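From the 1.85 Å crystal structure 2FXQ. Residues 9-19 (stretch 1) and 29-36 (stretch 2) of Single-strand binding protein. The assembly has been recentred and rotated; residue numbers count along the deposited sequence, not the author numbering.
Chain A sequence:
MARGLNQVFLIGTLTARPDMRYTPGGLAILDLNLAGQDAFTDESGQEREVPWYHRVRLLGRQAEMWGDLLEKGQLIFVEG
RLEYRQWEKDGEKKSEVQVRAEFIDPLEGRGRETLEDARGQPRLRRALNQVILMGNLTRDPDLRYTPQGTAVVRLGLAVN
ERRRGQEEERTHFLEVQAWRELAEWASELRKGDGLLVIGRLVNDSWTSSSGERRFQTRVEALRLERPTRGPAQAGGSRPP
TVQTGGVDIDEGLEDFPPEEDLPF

Stretch 1 (9-19) FLIGTLTARPD
Stretch 2, residues 29-36: ILDLNLAG

Direct backbone pairing between these two stretches is brief, and water carries the register onward. Strand 9-14 and strand 29-36 cross at 109° between their N-to-C directions, with axes 4.2 Å apart at closest approach.

Pairing is antiparallel. Thr-13 and Ala-35 form the hydrogen-bonded pair: Thr-13 N to Ala-35 O is 2.8 Å, and Ala-35 N to Thr-13 O is 2.9 Å. Leu-14 and Leu-34 form the next, non-hydrogen-bonded pair, CA to CA 4.7 Å. Thr-15 N then donates to Asn-33 O at 2.9 Å. Thr-15 (phi/psi -93/-5) breaks the extended run; Ala-16 (-156/159), Arg-17 (-69/124), Pro-18 (-70/128) and Asp-19 (-119/136) follow. Stretch 2 stays extended throughout.

Beyond Thr-15, waters bridge the backbones. Water 3 donates to Ala-16 O (2.9 Å) and accepts from Asn-33 N (2.8 Å). Water 5 accepts from Asp-19 N at 3.0 Å and lies 3.0 Å from Asp-31 O.

Leu-14 and Leu-34 share one sheet face. Both are m,t, and Leu-14 CD2 meets Leu-34 CD2 at 3.6 Å. Leu-14 CD2 also lies 3.5 Å from Leu-32 CB. Pro-18 points toward stretch 2; its CG is 3.5 Å from Leu-32 CD2 (m,t), and its CB is 3.7 Å from Leu-30 CD1 (t,p). These apolar side chains suit their buried places. Gly-12 fits closely: an ideal CB would sit 3.0 Å from Ala-35 O and 3.1 Å from Leu-34 CB.

Thr-13 (m) and Ala-35 occupy the other face. Water 1 links Thr-13 OG1 and Ala-35 O, 2.8 Å from each. Thr-15 (p) places CG2 3.6 Å from Ala-35 CB.

Exposed Arg-17 turns away and salt-bridges Asp-19 (m), NH2 to OD2 2.9 Å. The contact buries 606 Å² in total.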

ATOM      1  N   PHE A   9      -1.323   0.183   6.480  1.00 19.47           N
ATOM      2  CA  PHE A   9       0.082  -0.266   6.371  1.00 21.85           C
ATOM      3  C   PHE A   9       0.885   0.861   6.908  1.00 21.64           C
ATOM      4  O   PHE A   9       0.673   2.025   6.499  1.00 23.38           O
ATOM      5  CB  PHE A   9       0.462  -0.485   4.867  1.00 22.10           C
ATOM      6  CG  PHE A   9      -0.533  -1.331   4.116  1.00 23.60           C
ATOM      7  CD1 PHE A   9      -0.307  -2.687   3.928  1.00 20.45           C
ATOM      8  CD2 PHE A   9      -1.744  -0.775   3.621  1.00 22.67           C
ATOM      9  CE1 PHE A   9      -1.288  -3.514   3.298  1.00 26.03           C
ATOM     10  CE2 PHE A   9      -2.699  -1.610   2.953  1.00 25.02           C
ATOM     11  CZ  PHE A   9      -2.471  -2.948   2.812  1.00 26.09           C
ATOM     12  N   LEU A  10       1.775   0.594   7.876  1.00 20.39           N
ATOM     13  CA  LEU A  10       2.487   1.684   8.529  1.00 18.26           C
ATOM     14  C   LEU A  10       3.843   1.174   8.827  1.00 14.84           C
ATOM     15  O   LEU A  10       4.008  -0.030   9.171  1.00 17.19           O
ATOM     16  CB  LEU A  10       1.897   1.927   9.937  1.00 23.11           C
ATOM     17  CG  LEU A  10       0.719   2.774  10.192  1.00 24.30           C
ATOM     18  CD1 LEU A  10       0.481   2.788  11.740  1.00 20.80           C
ATOM     19  CD2 LEU A  10       0.968   4.172   9.549  1.00 23.23           C
ATOM     20  N   ILE A  11       4.831   2.016   8.658  1.00 15.76           N
ATOM     21  CA  ILE A  11       6.081   1.772   9.378  1.00 17.55           C
ATOM     22  C   ILE A  11       6.283   3.017  10.226  1.00 18.36           C
ATOM     23  O   ILE A  11       6.234   4.137   9.701  1.00 19.96           O
ATOM     24  CB  ILE A  11       7.284   1.645   8.379  1.00 16.33           C
ATOM     25  CG1 ILE A  11       7.095   0.397   7.489  1.00 15.61           C
ATOM     26  CG2 ILE A  11       8.667   1.663   9.167  1.00 18.20           C
ATOM     27  CD1 ILE A  11       8.149   0.316   6.290  1.00 21.72           C
ATOM     28  N   GLY A  12       6.583   2.844  11.511  1.00 21.17           N
ATOM     29  CA  GLY A  12       6.830   3.986  12.397  1.00 21.47           C
ATOM     30  C   GLY A  12       7.778   3.587  13.487  1.00 20.78           C
ATOM     31  O   GLY A  12       8.101   2.391  13.662  1.00 19.31           O
ATOM     32  N   THR A  13       8.205   4.567  14.272  1.00 19.14           N
ATOM     33  CA  THR A  13       9.139   4.309  15.341  1.00 16.10           C
ATOM     34  C   THR A  13       8.381   4.339  16.664  1.00 17.97           C
ATOM     35  O   THR A  13       7.534   5.245  16.903  1.00 17.29           O
ATOM     36  CB  THR A  13      10.131   5.485  15.364  1.00 19.06           C
ATOM     37  OG1 THR A  13      10.832   5.454  14.127  1.00 23.67           O
ATOM     38  CG2 THR A  13      11.182   5.307  16.450  1.00 20.81           C
ATOM     39  N   LEU A  14       8.712   3.396  17.540  1.00 18.07           N
ATOM     40  CA  LEU A  14       8.090   3.366  18.865  1.00 18.56           C
ATOM     41  C   LEU A  14       8.550   4.561  19.748  1.00 19.77           C
ATOM     42  O   LEU A  14       9.769   4.853  19.913  1.00 18.29           O
ATOM     43  CB  LEU A  14       8.400   2.041  19.567  1.00 18.88           C
ATOM     44  CG  LEU A  14       7.659   0.788  19.046  1.00 23.55           C
ATOM     45  CD1 LEU A  14       8.337  -0.471  19.605  1.00 21.59           C
ATOM     46  CD2 LEU A  14       6.146   0.763  19.511  1.00 20.46           C
ATOM     47  N   THR A  15       7.568   5.254  20.311  1.00 19.55           N
ATOM     48  CA  THR A  15       7.857   6.401  21.149  1.00 19.35           C
ATOM     49  C   THR A  15       7.965   6.056  22.607  1.00 25.26           C
ATOM     50  O   THR A  15       8.282   6.952  23.382  1.00 21.89           O
ATOM     51  CB  THR A  15       6.802   7.509  21.036  1.00 21.71           C
ATOM     52  OG1 THR A  15       5.509   6.927  21.336  1.00 20.56           O
ATOM     53  CG2 THR A  15       6.732   8.011  19.600  1.00 21.08           C
ATOM     54  N   ALA A  16       7.698   4.803  22.977  1.00 22.47           N
ATOM     55  CA  ALA A  16       7.898   4.301  24.331  1.00 23.16           C
ATOM     56  C   ALA A  16       8.079   2.821  24.247  1.00 21.43           C
ATOM     57  O   ALA A  16       7.642   2.185  23.284  1.00 20.52           O
ATOM     58  CB  ALA A  16       6.683   4.646  25.263  1.00 26.21           C
ATOM     59  N   ARG A  17       8.688   2.223  25.268  1.00 18.81           N
ATOM     60  CA  ARG A  17       8.777   0.769  25.300  1.00 20.65           C
ATOM     61  C   ARG A  17       7.388   0.145  25.533  1.00 24.18           C
ATOM     62  O   ARG A  17       6.741   0.525  26.510  1.00 20.76           O
ATOM     63  CB  ARG A  17       9.741   0.366  26.441  1.00 22.06           C
ATOM     64  CG  ARG A  17      10.142  -1.114  26.487  1.00 28.71           C
ATOM     65  CD  ARG A  17      10.942  -1.476  27.772  1.00 23.47           C
ATOM     66  NE  ARG A  17      10.064  -1.550  28.952  1.00 25.96           N
ATOM     67  CZ  ARG A  17      10.268  -0.905  30.097  1.00 32.36           C
ATOM     68  NH1 ARG A  17      11.370  -0.164  30.254  1.00 21.82           N
ATOM     69  NH2 ARG A  17       9.389  -1.031  31.113  1.00 25.55           N
ATOM     70  N   PRO A  18       6.910  -0.758  24.654  1.00 21.91           N
ATOM     71  CA  PRO A  18       5.637  -1.455  24.882  1.00 25.51           C
ATOM     72  C   PRO A  18       5.722  -2.449  26.027  1.00 29.26           C
ATOM     73  O   PRO A  18       6.656  -3.302  26.011  1.00 33.15           O
ATOM     74  CB  PRO A  18       5.408  -2.238  23.573  1.00 25.26           C
ATOM     75  CG  PRO A  18       6.337  -1.691  22.572  1.00 24.52           C
ATOM     76  CD  PRO A  18       7.516  -1.137  23.361  1.00 25.86           C
ATOM     77  N   ASP A  19       4.784  -2.358  26.986  1.00 24.55           N
ATOM     78  CA  ASP A  19       4.697  -3.426  28.007  1.00 26.27           C
ATOM     79  C   ASP A  19       3.328  -4.130  27.963  1.00 25.92           C
ATOM     80  O   ASP A  19       2.272  -3.471  27.911  1.00 24.28           O
ATOM     81  CB  ASP A  19       4.933  -2.897  29.411  1.00 28.68           C
ATOM     82  CG  ASP A  19       6.375  -2.354  29.608  1.00 38.38           C
ATOM     83  OD1 ASP A  19       7.332  -2.892  28.996  1.00 42.30           O
ATOM     84  OD2 ASP A  19       6.626  -1.373  30.331  1.00 43.30           O
ATOM     85  N   ILE A  29      -2.712  -7.829  25.768  1.00 17.33           N
ATOM     86  CA  ILE A  29      -2.869  -6.555  25.045  1.00 17.76           C
ATOM     87  C   ILE A  29      -1.472  -5.959  25.006  1.00 21.19           C
ATOM     88  O   ILE A  29      -0.834  -5.796  26.083  1.00 22.20           O
ATOM     89  CB  ILE A  29      -3.796  -5.595  25.817  1.00 19.27           C
ATOM     90  CG1 ILE A  29      -5.200  -6.105  25.877  1.00 23.54           C
ATOM     91  CG2 ILE A  29      -3.971  -4.247  25.079  1.00 23.39           C
ATOM     92  CD1 ILE A  29      -5.995  -5.389  27.008  1.00 35.45           C
ATOM     93  N   LEU A  30      -1.005  -5.622  23.798  1.00 19.69           N
ATOM     94  CA  LEU A  30       0.268  -4.913  23.651  1.00 20.19           C
ATOM     95  C   LEU A  30      -0.012  -3.657  22.827  1.00 23.00           C
ATOM     96  O   LEU A  30      -0.334  -3.748  21.659  1.00 21.31           O
ATOM     97  CB  LEU A  30       1.308  -5.785  22.953  1.00 19.78           C
ATOM     98  CG  LEU A  30       2.764  -5.205  22.997  1.00 19.09           C
ATOM     99  CD1 LEU A  30       3.286  -5.193  24.473  1.00 19.52           C
ATOM    100  CD2 LEU A  30       3.687  -6.046  22.137  1.00 21.82           C
ATOM    101  N   ASP A  31       0.002  -2.502  23.483  1.00 21.47           N
ATOM    102  CA  ASP A  31      -0.268  -1.243  22.805  1.00 23.79           C
ATOM    103  C   ASP A  31       1.036  -0.596  22.399  1.00 25.34           C
ATOM    104  O   ASP A  31       1.895  -0.414  23.249  1.00 27.03           O
ATOM    105  CB  ASP A  31      -1.030  -0.314  23.729  1.00 25.14           C
ATOM    106  CG  ASP A  31      -2.498  -0.638  23.806  1.00 31.73           C
ATOM    107  OD1 ASP A  31      -3.087  -1.166  22.840  1.00 28.65           O
ATOM    108  OD2 ASP A  31      -3.170  -0.386  24.814  1.00 31.95           O
ATOM    109  N   LEU A  32       1.196  -0.256  21.112  1.00 20.54           N
ATOM    110  CA  LEU A  32       2.406   0.418  20.630  1.00 21.87           C
ATOM    111  C   LEU A  32       2.074   1.842  20.309  1.00 25.46           C
ATOM    112  O   LEU A  32       1.023   2.100  19.692  1.00 27.81           O
ATOM    113  CB  LEU A  32       2.840  -0.202  19.303  1.00 20.18           C
ATOM    114  CG  LEU A  32       2.966  -1.728  19.174  1.00 29.48           C
ATOM    115  CD1 LEU A  32       3.577  -2.110  17.896  1.00 30.47           C
ATOM    116  CD2 LEU A  32       3.748  -2.352  20.296  1.00 27.16           C
ATOM    117  N   ASN A  33       2.952   2.776  20.664  1.00 19.50           N
ATOM    118  CA  ASN A  33       2.737   4.132  20.248  1.00 18.72           C
ATOM    119  C   ASN A  33       3.778   4.420  19.155  1.00 20.49           C
ATOM    120  O   ASN A  33       5.001   4.372  19.420  1.00 18.10           O
ATOM    121  CB  ASN A  33       2.818   5.114  21.431  1.00 23.32           C
ATOM    122  CG  ASN A  33       1.628   4.959  22.373  1.00 36.64           C
ATOM    123  OD1 ASN A  33       0.497   5.251  21.985  1.00 47.42           O
ATOM    124  ND2 ASN A  33       1.871   4.500  23.594  1.00 48.43           N
ATOM    125  N   LEU A  34       3.290   4.599  17.927  1.00 18.39           N
ATOM    126  CA  LEU A  34       4.206   4.802  16.759  1.00 20.07           C
ATOM    127  C   LEU A  34       4.202   6.235  16.263  1.00 19.60           C
ATOM    128  O   LEU A  34       3.194   6.957  16.402  1.00 20.73           O
ATOM    129  CB  LEU A  34       3.871   3.902  15.558  1.00 22.37           C
ATOM    130  CG  LEU A  34       4.045   2.399  15.801  1.00 32.87           C
ATOM    131  CD1 LEU A  34       3.660   1.721  14.505  1.00 27.12           C
ATOM    132  CD2 LEU A  34       5.491   1.984  16.209  1.00 28.34           C
ATOM    133  N   ALA A  35       5.343   6.653  15.725  1.00 19.52           N
ATOM    134  CA  ALA A  35       5.507   7.997  15.170  1.00 19.52           C
ATOM    135  C   ALA A  35       6.212   7.956  13.840  1.00 20.07           C
ATOM    136  O   ALA A  35       7.053   7.079  13.583  1.00 22.82           O
ATOM    137  CB  ALA A  35       6.262   8.898  16.118  1.00 23.94           C
ATOM    138  N   GLY A  36       5.887   8.919  12.993  1.00 19.37           N
ATOM    139  CA  GLY A  36       6.581   9.103  11.730  1.00 21.28           C
ATOM    140  C   GLY A  36       6.330  10.542  11.262  1.00 22.00           C
ATOM    141  O   GLY A  36       5.885  11.401  12.038  1.00 24.16           O
TER
HETATM  142  O   HOH W   1       9.380   6.700  12.076  1.00 34.75           O
HETATM  143  O   HOH W   2       3.299   7.792  19.030  1.00 71.01           O
HETATM  144  O   HOH W   3       4.794   2.073  22.624  1.00 33.91           O
HETATM  145  O   HOH W   4       0.215  -2.651  26.368  1.00 41.83           O
HETATM  146  O   HOH W   5       2.575  -0.525  26.180  1.00 58.56           O